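Local coordinates for SusD-like carbohydrate binding protein BF1063 (Bacteroides fragilis NCTC 9343, PDB 3I4G), which probably binds carbohydrate at the cell surface as a SusD-family protein of the outer membrane, contributing to glycan capture, at residues 182-186 with 227-231; 47-51 with 253-257; 288-293 with 301-306; 327-331 with 363-368. One frame throughout, in Å; residues are numbered along the deposited sequence.

Contact 1 of 4, residues 182-186 with 227-231; sequences PRFSA and LGDNA
R183 lays its guanidinium beside the carboxylate of D229, with CD2 of L227 over one face of the guanidinium, in a salt bridge that joins the loop between helices 163-180 and 197-211 to the chain leaving helix 214-227, in the helical, TPR-related part of a SusD-family fold. Residues 182-183 are extended; 184-186 form a short 3-10 turn, A186 N bonding to R183 O at 2.9 Å. The partner segment leaves helix 214-227 through G228, whose positive phi (81°) turns the chain so that D229 faces the turn; the CA atoms of S185 and D229 lie 5.6 Å apart. With chi1 p, chi2 t and chi3 m, R183 reaches D229 in a bidentate fashion: NH2 to OD1 is 2.9 Å and NE to OD2 3.0 Å. D229 (chi1 m) also receives the backbone, S185 N to OD2 being 3.0 Å, so that one carboxylate holds both a charged side chain and the turn's main chain. Q198 of helix 197-211 supports both sides, bonding to F184 N and D229 OD2. F184 has chi1 t; the N230 amide is bonded to K249 O. That amide nitrogen, ND2 of N230, sits over the ring face, 3.5 Å from CG of F184.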
# COMPACT_ATOMS: atom_id res chain seq x y z
N PRO A 182 21.54 -6.76 -8.36
CA PRO A 182 22.16 -5.54 -8.88
C PRO A 182 21.62 -4.29 -8.23
O PRO A 182 20.44 -4.22 -7.88
CB PRO A 182 21.84 -5.54 -10.38
CG PRO A 182 20.99 -6.76 -10.64
CD PRO A 182 20.70 -7.46 -9.36
N ARG A 183 22.48 -3.30 -8.11
CA ARG A 183 22.05 -1.99 -7.62
C ARG A 183 21.09 -1.39 -8.63
O ARG A 183 21.15 -1.68 -9.82
CB ARG A 183 23.25 -1.08 -7.36
CG ARG A 183 23.98 -0.66 -8.60
CD ARG A 183 25.29 -0.02 -8.24
NE ARG A 183 25.08 1.21 -7.48
CZ ARG A 183 25.97 1.74 -6.64
NH1 ARG A 183 27.13 1.14 -6.38
NH2 ARG A 183 25.70 2.89 -6.05
N PHE A 184 20.24 -0.51 -8.13
CA PHE A 184 19.22 0.20 -8.92
C PHE A 184 19.81 0.85 -10.16
O PHE A 184 19.23 0.73 -11.28
CB PHE A 184 18.56 1.29 -8.03
CG PHE A 184 17.48 2.08 -8.71
CD1 PHE A 184 17.80 3.22 -9.45
CD2 PHE A 184 16.14 1.67 -8.66
CE1 PHE A 184 16.81 3.97 -10.07
CE2 PHE A 184 15.16 2.45 -9.29
CZ PHE A 184 15.52 3.59 -10.01
N SER A 185 20.97 1.49 -10.04
CA SER A 185 21.55 2.19 -11.19
C SER A 185 21.95 1.23 -12.33
O SER A 185 22.15 1.67 -13.46
CB SER A 185 22.74 3.04 -10.78
OG SER A 185 23.79 2.23 -10.36
N ALA A 186 22.14 -0.05 -12.02
CA ALA A 186 22.50 -1.07 -13.00
C ALA A 186 21.33 -1.79 -13.64
O ALA A 186 21.56 -2.70 -14.44
CB ALA A 186 23.44 -2.09 -12.31
N LEU A 227 24.08 4.49 -1.07
CA LEU A 227 24.36 3.96 -2.40
C LEU A 227 24.23 5.07 -3.43
O LEU A 227 24.96 5.13 -4.43
CB LEU A 227 23.46 2.77 -2.75
CG LEU A 227 23.88 1.42 -2.15
CD1 LEU A 227 22.72 0.46 -2.08
CD2 LEU A 227 25.06 0.86 -2.95
N GLY A 228 23.29 5.98 -3.21
CA GLY A 228 23.23 7.18 -4.04
C GLY A 228 22.58 7.06 -5.39
O GLY A 228 22.71 7.94 -6.23
N ASP A 229 21.86 5.97 -5.62
CA ASP A 229 21.19 5.74 -6.91
C ASP A 229 19.81 6.35 -6.98
O ASP A 229 19.25 6.44 -8.08
CB ASP A 229 21.02 4.24 -7.21
CG ASP A 229 22.32 3.48 -7.32
OD1 ASP A 229 23.38 4.10 -7.38
OD2 ASP A 229 22.24 2.22 -7.38
N ASN A 230 19.24 6.72 -5.82
CA ASN A 230 17.87 7.16 -5.76
C ASN A 230 17.73 8.61 -5.32
O ASN A 230 18.59 9.18 -4.66
CB ASN A 230 17.12 6.22 -4.84
CG ASN A 230 17.13 4.80 -5.35
OD1 ASN A 230 17.83 3.92 -4.81
ND2 ASN A 230 16.40 4.56 -6.42
N ALA A 231 16.60 9.19 -5.71
CA ALA A 231 16.34 10.60 -5.44
C ALA A 231 14.87 10.86 -5.52
O ALA A 231 14.16 10.15 -6.20
CB ALA A 231 17.06 11.48 -6.46
O HOH W 1 25.87 3.98 -9.73

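Contact 2 of 4, residues 47-51 with 253-257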
# COMPACT_ATOMS: atom_id res chain seq x y z
N TRP A 47 -0.06 -9.68 -2.50
CA TRP A 47 0.14 -8.53 -1.65
C TRP A 47 0.35 -7.25 -2.46
O TRP A 47 0.14 -6.16 -1.92
CB TRP A 47 1.37 -8.73 -0.74
CG TRP A 47 1.21 -9.93 0.15
CD1 TRP A 47 1.78 -11.16 -0.01
CD2 TRP A 47 0.35 -10.04 1.30
NE1 TRP A 47 1.34 -12.02 0.99
CE2 TRP A 47 0.49 -11.34 1.81
CE3 TRP A 47 -0.44 -9.12 2.00
CZ2 TRP A 47 -0.19 -11.76 2.94
CZ3 TRP A 47 -1.08 -9.55 3.16
CH2 TRP A 47 -0.97 -10.85 3.59
N TRP A 48 0.76 -7.36 -3.72
CA TRP A 48 1.05 -6.20 -4.55
C TRP A 48 0.03 -5.95 -5.64
O TRP A 48 0.22 -5.05 -6.43
CB TRP A 48 2.44 -6.31 -5.18
CG TRP A 48 3.52 -6.47 -4.16
CD1 TRP A 48 3.59 -5.88 -2.93
CD2 TRP A 48 4.72 -7.27 -4.27
NE1 TRP A 48 4.73 -6.26 -2.29
CE2 TRP A 48 5.44 -7.12 -3.08
CE3 TRP A 48 5.22 -8.10 -5.25
CZ2 TRP A 48 6.63 -7.77 -2.85
CZ3 TRP A 48 6.41 -8.75 -5.02
CH2 TRP A 48 7.09 -8.61 -3.83
N SER A 49 -1.02 -6.76 -5.72
CA SER A 49 -2.07 -6.54 -6.72
C SER A 49 -2.90 -5.32 -6.32
O SER A 49 -2.78 -4.80 -5.19
CB SER A 49 -2.96 -7.76 -6.89
OG SER A 49 -3.89 -7.92 -5.82
N TYR A 50 -3.73 -4.81 -7.20
CA TYR A 50 -4.43 -3.57 -6.83
C TYR A 50 -5.36 -3.79 -5.65
O TYR A 50 -5.49 -2.91 -4.79
CB TYR A 50 -5.11 -2.87 -8.02
CG TYR A 50 -6.37 -3.44 -8.60
CD1 TYR A 50 -7.57 -3.27 -7.94
CD2 TYR A 50 -6.40 -4.12 -9.80
CE1 TYR A 50 -8.74 -3.74 -8.46
CE2 TYR A 50 -7.59 -4.61 -10.31
CZ TYR A 50 -8.73 -4.41 -9.66
OH TYR A 50 -9.89 -4.92 -10.23
N HIS A 51 -6.06 -4.91 -5.60
CA HIS A 51 -6.93 -5.20 -4.47
C HIS A 51 -6.11 -5.65 -3.26
O HIS A 51 -6.49 -5.39 -2.11
CB HIS A 51 -7.99 -6.24 -4.84
CG HIS A 51 -9.17 -6.31 -3.91
ND1 HIS A 51 -9.09 -6.29 -2.54
CD2 HIS A 51 -10.47 -6.48 -4.20
CE1 HIS A 51 -10.30 -6.42 -2.02
NE2 HIS A 51 -11.17 -6.54 -3.02
N PHE A 253 10.92 -0.24 -6.25
CA PHE A 253 10.26 -1.52 -6.57
C PHE A 253 8.82 -1.18 -6.90
O PHE A 253 8.18 -0.42 -6.18
CB PHE A 253 10.39 -2.54 -5.42
CG PHE A 253 9.91 -3.92 -5.79
CD1 PHE A 253 10.60 -4.68 -6.71
CD2 PHE A 253 8.78 -4.46 -5.22
CE1 PHE A 253 10.11 -5.92 -7.11
CE2 PHE A 253 8.31 -5.72 -5.61
CZ PHE A 253 8.97 -6.43 -6.55
N TYR A 254 8.28 -1.78 -7.95
CA TYR A 254 6.95 -1.45 -8.45
C TYR A 254 6.39 -2.58 -9.25
O TYR A 254 7.11 -3.53 -9.66
CB TYR A 254 7.04 -0.18 -9.31
CG TYR A 254 8.12 -0.21 -10.35
CD1 TYR A 254 7.94 -0.92 -11.55
CD2 TYR A 254 9.34 0.45 -10.15
CE1 TYR A 254 8.97 -0.94 -12.52
CE2 TYR A 254 10.33 0.43 -11.10
CZ TYR A 254 10.15 -0.25 -12.27
OH TYR A 254 11.17 -0.27 -13.22
N ILE A 255 5.08 -2.50 -9.52
CA ILE A 255 4.40 -3.42 -10.42
C ILE A 255 4.00 -2.64 -11.67
O ILE A 255 3.27 -1.64 -11.58
CB ILE A 255 3.14 -4.04 -9.79
CG1 ILE A 255 3.38 -4.58 -8.37
CG2 ILE A 255 2.63 -5.12 -10.73
CD1 ILE A 255 4.53 -5.62 -8.25
N GLN A 256 4.51 -3.07 -12.83
CA GLN A 256 4.17 -2.47 -14.09
C GLN A 256 3.14 -3.36 -14.79
O GLN A 256 3.37 -4.55 -14.94
CB GLN A 256 5.40 -2.31 -14.98
CG GLN A 256 5.07 -1.78 -16.35
CD GLN A 256 6.30 -1.51 -17.14
OE1 GLN A 256 7.01 -2.45 -17.55
NE2 GLN A 256 6.54 -0.26 -17.42
N TYR A 257 2.04 -2.76 -15.25
CA TYR A 257 1.00 -3.41 -16.02
C TYR A 257 1.07 -2.90 -17.45
O TYR A 257 1.08 -1.71 -17.68
CB TYR A 257 -0.35 -3.10 -15.40
CG TYR A 257 -0.53 -3.57 -13.99
CD1 TYR A 257 -0.19 -2.78 -12.91
CD2 TYR A 257 -1.12 -4.80 -13.72
CE1 TYR A 257 -0.36 -3.21 -11.61
CE2 TYR A 257 -1.29 -5.25 -12.43
CZ TYR A 257 -0.92 -4.45 -11.40
OH TYR A 257 -1.14 -4.89 -10.11
O HOH W 2 -0.84 -3.21 -8.12
O HOH W 3 -3.63 -6.05 -9.76
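W48 gives up the most surface here, and it packs a loop at the start of helix 50-54 against strand 254-257, which pairs antiparallel with strand 380-386 in the interior of this SusD-family fold. Its indole meets F253 in a T-shaped (edge-to-face) stack: the edge of F253 points at the face of the six-membered ring, with centroids 5.0 Å apart, planes at 70°, and W48 CH2 3.6 Å from F253 CE2. The indole NE1 is bonded to Y135 OH, so a polar tie accompanies the apolar packing. F253 stands at a corner of the chain. Two residues on, I255 sets CG1 3.7 Å from W48 CB. The pattern illustrates alternation: F253, I255 and Y257, every second residue, point toward the loop, while Y254 points away. No direct hydrogen bond crosses; instead Y257 works through water. One water spans W48 O and Y257 OH, at 2.7 and 2.6 Å, and a second lies 2.8 Å from both Y50 N and Y257 OH.

Contact 3 of 4, residues 288-293 with 301-306; sequences YESYEF and YDDPRY
This is a short-range contact within the long loop between helix 285-288 and helix 317-322, mixing a cation-pi stack with a tyrosine-carboxylate hydrogen bond. Y288 is helical, the chain is extended by 291-293, and D303 to Y306 form a type I beta turn closed by Y306 N to D303 O at 3.0 Å. CA atoms pair E289 with Y301 (8.4 Å) and F293 with R305 (8.1 Å). F293 (chi1 m) receives the guanidinium of R305 (m, t, m, chi4 180°) flat on its face: R305 CZ lies 3.9 Å from the ring centroid, planes at 17°. D303 (chi1 t) holds that arginine, R305 NE to OD1 being 2.9 Å and NH2 to OD2 3.0 Å, while R305 N to D303 OD1 at 2.9 Å makes an Asx turn. Y288 (chi1 t) packs CE2 4.0 Å from Y301 CE1. Y301 OH donates to E289 OE2 at 2.7 Å, an oxygen also salt-bridged to R497. Charge-paired to D303 and D295, R305 can stack on an aromatic ring without leaving its charge uncompensated.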
# COMPACT_ATOMS: atom_id res chain seq x y z
N TYR A 288 -8.90 13.38 4.23
CA TYR A 288 -9.09 14.74 3.76
C TYR A 288 -8.66 15.81 4.77
O TYR A 288 -8.02 16.80 4.40
CB TYR A 288 -10.56 14.98 3.33
CG TYR A 288 -10.85 16.44 3.16
CD1 TYR A 288 -10.35 17.11 2.05
CD2 TYR A 288 -11.57 17.16 4.09
CE1 TYR A 288 -10.56 18.47 1.89
CE2 TYR A 288 -11.76 18.55 3.92
CZ TYR A 288 -11.22 19.16 2.82
OH TYR A 288 -11.40 20.53 2.59
N GLU A 289 -9.00 15.62 6.03
CA GLU A 289 -8.71 16.56 7.09
C GLU A 289 -7.26 16.57 7.56
O GLU A 289 -6.86 17.48 8.29
CB GLU A 289 -9.60 16.23 8.30
CG GLU A 289 -11.07 16.44 8.03
CD GLU A 289 -11.98 15.74 9.00
OE1 GLU A 289 -11.50 15.22 10.04
OE2 GLU A 289 -13.19 15.67 8.72
N SER A 290 -6.48 15.59 7.13
CA SER A 290 -5.12 15.45 7.63
C SER A 290 -4.12 16.41 6.96
O SER A 290 -3.14 16.82 7.59
CB SER A 290 -4.68 13.97 7.49
OG SER A 290 -3.47 13.78 8.22
N TYR A 291 -4.34 16.76 5.71
CA TYR A 291 -3.42 17.58 4.96
C TYR A 291 -3.29 18.97 5.59
O TYR A 291 -4.28 19.58 5.99
CB TYR A 291 -3.89 17.73 3.51
CG TYR A 291 -3.91 16.46 2.73
CD1 TYR A 291 -2.82 16.02 2.03
CD2 TYR A 291 -5.05 15.69 2.68
CE1 TYR A 291 -2.83 14.82 1.33
CE2 TYR A 291 -5.07 14.51 1.98
CZ TYR A 291 -3.98 14.08 1.31
OH TYR A 291 -3.99 12.89 0.58
N GLU A 292 -2.08 19.48 5.72
CA GLU A 292 -1.92 20.84 6.22
C GLU A 292 -2.45 21.90 5.26
O GLU A 292 -2.71 21.64 4.10
CB GLU A 292 -0.44 21.10 6.46
CG GLU A 292 0.14 20.25 7.58
CD GLU A 292 1.66 20.09 7.52
OE1 GLU A 292 2.35 20.74 6.72
OE2 GLU A 292 2.18 19.32 8.37
N PHE A 293 -2.61 23.13 5.78
CA PHE A 293 -2.76 24.27 4.92
C PHE A 293 -1.39 24.47 4.25
O PHE A 293 -0.36 23.95 4.68
CB PHE A 293 -3.16 25.52 5.71
CG PHE A 293 -4.58 25.50 6.20
CD1 PHE A 293 -5.64 25.59 5.31
CD2 PHE A 293 -4.87 25.47 7.55
CE1 PHE A 293 -6.94 25.60 5.77
CE2 PHE A 293 -6.18 25.47 8.00
CZ PHE A 293 -7.20 25.53 7.12
N TYR A 301 -11.65 23.05 10.01
CA TYR A 301 -12.84 23.53 9.36
C TYR A 301 -13.21 24.91 9.88
O TYR A 301 -13.91 25.64 9.22
CB TYR A 301 -14.04 22.62 9.59
CG TYR A 301 -13.98 21.28 8.89
CD1 TYR A 301 -14.18 21.19 7.54
CD2 TYR A 301 -13.80 20.12 9.61
CE1 TYR A 301 -14.14 19.96 6.87
CE2 TYR A 301 -13.74 18.90 8.97
CZ TYR A 301 -13.94 18.82 7.61
OH TYR A 301 -13.90 17.60 6.97
N ASP A 302 -12.73 25.25 11.08
CA ASP A 302 -13.06 26.55 11.67
C ASP A 302 -12.16 27.69 11.22
O ASP A 302 -12.39 28.84 11.59
CB ASP A 302 -13.03 26.41 13.19
CG ASP A 302 -14.08 25.45 13.70
OD1 ASP A 302 -15.18 25.41 13.10
OD2 ASP A 302 -13.84 24.78 14.72
N ASP A 303 -11.16 27.38 10.42
CA ASP A 303 -10.22 28.34 9.92
C ASP A 303 -10.81 28.98 8.70
O ASP A 303 -11.39 28.29 7.86
CB ASP A 303 -8.92 27.62 9.62
CG ASP A 303 -7.79 28.56 9.28
OD1 ASP A 303 -7.84 29.20 8.22
OD2 ASP A 303 -6.81 28.58 10.05
N PRO A 304 -10.66 30.31 8.56
CA PRO A 304 -11.28 30.97 7.41
C PRO A 304 -10.73 30.54 6.04
O PRO A 304 -11.38 30.85 5.02
CB PRO A 304 -11.01 32.48 7.65
CG PRO A 304 -10.06 32.57 8.77
CD PRO A 304 -10.00 31.26 9.48
N ARG A 305 -9.57 29.88 6.00
CA ARG A 305 -9.04 29.35 4.74
C ARG A 305 -9.83 28.14 4.23
O ARG A 305 -9.71 27.79 3.05
CB ARG A 305 -7.58 28.96 4.89
CG ARG A 305 -6.67 30.16 5.05
CD ARG A 305 -5.30 29.76 5.43
NE ARG A 305 -5.27 29.30 6.81
CZ ARG A 305 -4.17 28.88 7.40
NH1 ARG A 305 -3.05 28.83 6.72
NH2 ARG A 305 -4.19 28.50 8.66
N TYR A 306 -10.60 27.47 5.09
CA TYR A 306 -11.46 26.37 4.64
C TYR A 306 -12.54 26.90 3.70
O TYR A 306 -13.33 27.79 4.06
CB TYR A 306 -12.10 25.65 5.81
CG TYR A 306 -13.23 24.73 5.42
CD1 TYR A 306 -13.00 23.70 4.54
CD2 TYR A 306 -14.51 24.89 5.92
CE1 TYR A 306 -14.05 22.83 4.15
CE2 TYR A 306 -15.55 24.04 5.54
CZ TYR A 306 -15.31 23.01 4.65
OH TYR A 306 -16.38 22.19 4.36

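Contact 4 of 4, residues 327-331 with 363-368. With EDO (1,2-ethanediol), chain C.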
# COMPACT_ATOMS: atom_id res chain seq x y z
N GLY A 327 -17.20 18.84 -7.64
CA GLY A 327 -16.72 20.09 -8.25
C GLY A 327 -15.33 20.09 -8.80
O GLY A 327 -14.98 20.97 -9.57
N ALA A 328 -14.52 19.10 -8.44
CA ALA A 328 -13.18 18.96 -8.98
C ALA A 328 -13.23 18.50 -10.42
O ALA A 328 -14.20 17.86 -10.82
CB ALA A 328 -12.35 17.96 -8.13
N ILE A 329 -12.20 18.83 -11.18
CA ILE A 329 -12.01 18.34 -12.53
C ILE A 329 -11.14 17.10 -12.49
O ILE A 329 -10.09 17.08 -11.86
CB ILE A 329 -11.38 19.41 -13.43
CG1 ILE A 329 -12.30 20.63 -13.50
CG2 ILE A 329 -11.12 18.84 -14.84
CD1 ILE A 329 -13.62 20.43 -14.19
N PHE A 330 -11.58 16.06 -13.18
CA PHE A 330 -10.86 14.78 -13.31
C PHE A 330 -11.07 14.27 -14.72
O PHE A 330 -12.20 14.15 -15.17
CB PHE A 330 -11.36 13.78 -12.27
CG PHE A 330 -10.67 12.46 -12.35
CD1 PHE A 330 -9.41 12.25 -11.83
CD2 PHE A 330 -11.27 11.42 -13.01
CE1 PHE A 330 -8.79 11.01 -11.94
CE2 PHE A 330 -10.64 10.17 -13.09
CZ PHE A 330 -9.41 9.98 -12.57
N MSE A 331 -9.98 13.96 -15.39
CA MSE A 331 -10.07 13.52 -16.79
C MSE A 331 -10.86 14.53 -17.64
O MSE A 331 -11.64 14.18 -18.54
CB MSE A 331 -10.63 12.09 -16.94
CG MSE A 331 -9.67 11.07 -16.48
SE MSE A 331 -10.35 9.26 -16.77
CE MSE A 331 -8.77 8.36 -16.31
N ARG A 363 -7.67 10.05 -6.99
CA ARG A 363 -7.03 10.60 -8.20
C ARG A 363 -5.71 9.88 -8.50
O ARG A 363 -5.33 9.72 -9.67
CB ARG A 363 -6.77 12.11 -8.05
CG ARG A 363 -6.42 12.79 -9.35
CD ARG A 363 -6.00 14.23 -9.21
NE ARG A 363 -7.07 15.15 -8.83
CZ ARG A 363 -7.88 15.76 -9.69
NH1 ARG A 363 -7.87 15.47 -10.98
NH2 ARG A 363 -8.77 16.63 -9.24
N LYS A 364 -4.99 9.49 -7.46
CA LYS A 364 -3.70 8.81 -7.60
C LYS A 364 -3.85 7.58 -8.49
O LYS A 364 -4.87 6.90 -8.42
CB LYS A 364 -3.15 8.42 -6.25
CG LYS A 364 -1.72 7.89 -6.25
CD LYS A 364 -1.15 7.73 -4.84
CE LYS A 364 -0.66 9.08 -4.24
NZ LYS A 364 -0.09 8.95 -2.87
N TYR A 365 -2.82 7.35 -9.33
CA TYR A 365 -2.65 6.22 -10.25
C TYR A 365 -3.33 6.38 -11.61
O TYR A 365 -3.17 5.52 -12.47
CB TYR A 365 -3.11 4.90 -9.60
CG TYR A 365 -2.40 4.49 -8.35
CD1 TYR A 365 -1.08 4.05 -8.36
CD2 TYR A 365 -3.06 4.52 -7.12
CE1 TYR A 365 -0.43 3.68 -7.20
CE2 TYR A 365 -2.40 4.18 -5.96
CZ TYR A 365 -1.10 3.74 -5.99
OH TYR A 365 -0.49 3.36 -4.85
N PHE A 366 -4.04 7.49 -11.81
CA PHE A 366 -4.77 7.73 -13.07
C PHE A 366 -4.16 8.85 -13.88
O PHE A 366 -4.23 10.00 -13.50
CB PHE A 366 -6.27 7.97 -12.78
CG PHE A 366 -6.91 6.83 -12.03
CD1 PHE A 366 -6.91 5.53 -12.55
CD2 PHE A 366 -7.48 7.01 -10.81
CE1 PHE A 366 -7.45 4.48 -11.84
CE2 PHE A 366 -8.02 5.94 -10.11
CZ PHE A 366 -8.02 4.69 -10.62
N GLU A 367 -3.51 8.46 -14.98
CA GLU A 367 -2.85 9.40 -15.90
C GLU A 367 -3.93 10.02 -16.76
O GLU A 367 -4.19 9.54 -17.87
CB GLU A 367 -1.79 8.62 -16.70
CG GLU A 367 -0.95 9.46 -17.65
CD GLU A 367 0.11 8.65 -18.37
OE1 GLU A 367 0.70 7.70 -17.83
OE2 GLU A 367 0.39 8.97 -19.54
N GLU A 368 -4.47 11.15 -16.31
CA GLU A 368 -5.70 11.72 -16.85
C GLU A 368 -5.64 12.23 -18.26
O GLU A 368 -6.66 12.23 -18.92
CB GLU A 368 -6.16 12.89 -15.96
CG GLU A 368 -6.48 12.46 -14.53
CD GLU A 368 -6.73 13.67 -13.66
OE1 GLU A 368 -7.61 14.47 -14.00
OE2 GLU A 368 -6.05 13.81 -12.59
C1 EDO C . -4.58 3.61 -15.89
O1 EDO C . -4.08 2.52 -15.08
C2 EDO C . -3.49 4.68 -15.82
O2 EDO C . -4.09 5.93 -16.08
O HOH W 4 -7.33 17.08 -13.94
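Two side chains of the 363-368 loop, R363 and E368, satisfy backbone groups in and just after the short strand 329-330; the loop, which follows strand 360-362, thus meets one strand of the small antiparallel pair 329-330/333-334. I329 O is the shared acceptor: it takes R363 NH1 at 2.9 Å and R363 NH2 at 3.0 Å, and a water adds a weak bond. Two residues on, M331 N donates to E368 OE1 at 2.8 Å, and the same water gives its stronger bond, 2.6 Å, to OE1. The other oxygen, E368 OE2, is met by R363 NH1 at 2.9 Å in a salt bridge, so NH1 serves both the carboxylate and the carbonyl. R363 NE makes a weak bond to D320 O. The F330 carbonyl finds its partner in K274 NZ. F330 (chi1 t) packs its CZ 3.7 Å from F366 CB, while its ring stacks with Y324. R363 to F366 form a type II turn, Y365 taking the positive phi. Beyond it, E367 N bonds to O2 of 1,2-ethanediol at 2.8 Å, probably a crystallisation additive. Arginine and glutamate neutralise each other while leaving a donor for I329 O and an acceptor for M331 N.

In the fold
From the N terminus, contact 2 opens first at 47-51 and closes last of the early pair, some 200 residues on at 253-257, bringing the start of helix 50-54 to a strand. Contact 1 falls wholly inside that span: 182-186 and 227-231 close a smaller loop containing helices 197-211 and 214-227. The two do not touch, their nearest atoms being about 6 Å apart. Contacts 3 and 4 then follow in series. Contact 3 closes a tight excursion before helix 317-322, and contact 4 joins strand 329-330 to the loop after strand 360-362. Their centres lie about 21 Å apart. No pair crosses: one long closure with a smaller one within it is followed by two more local ones, with contact 2 the most central.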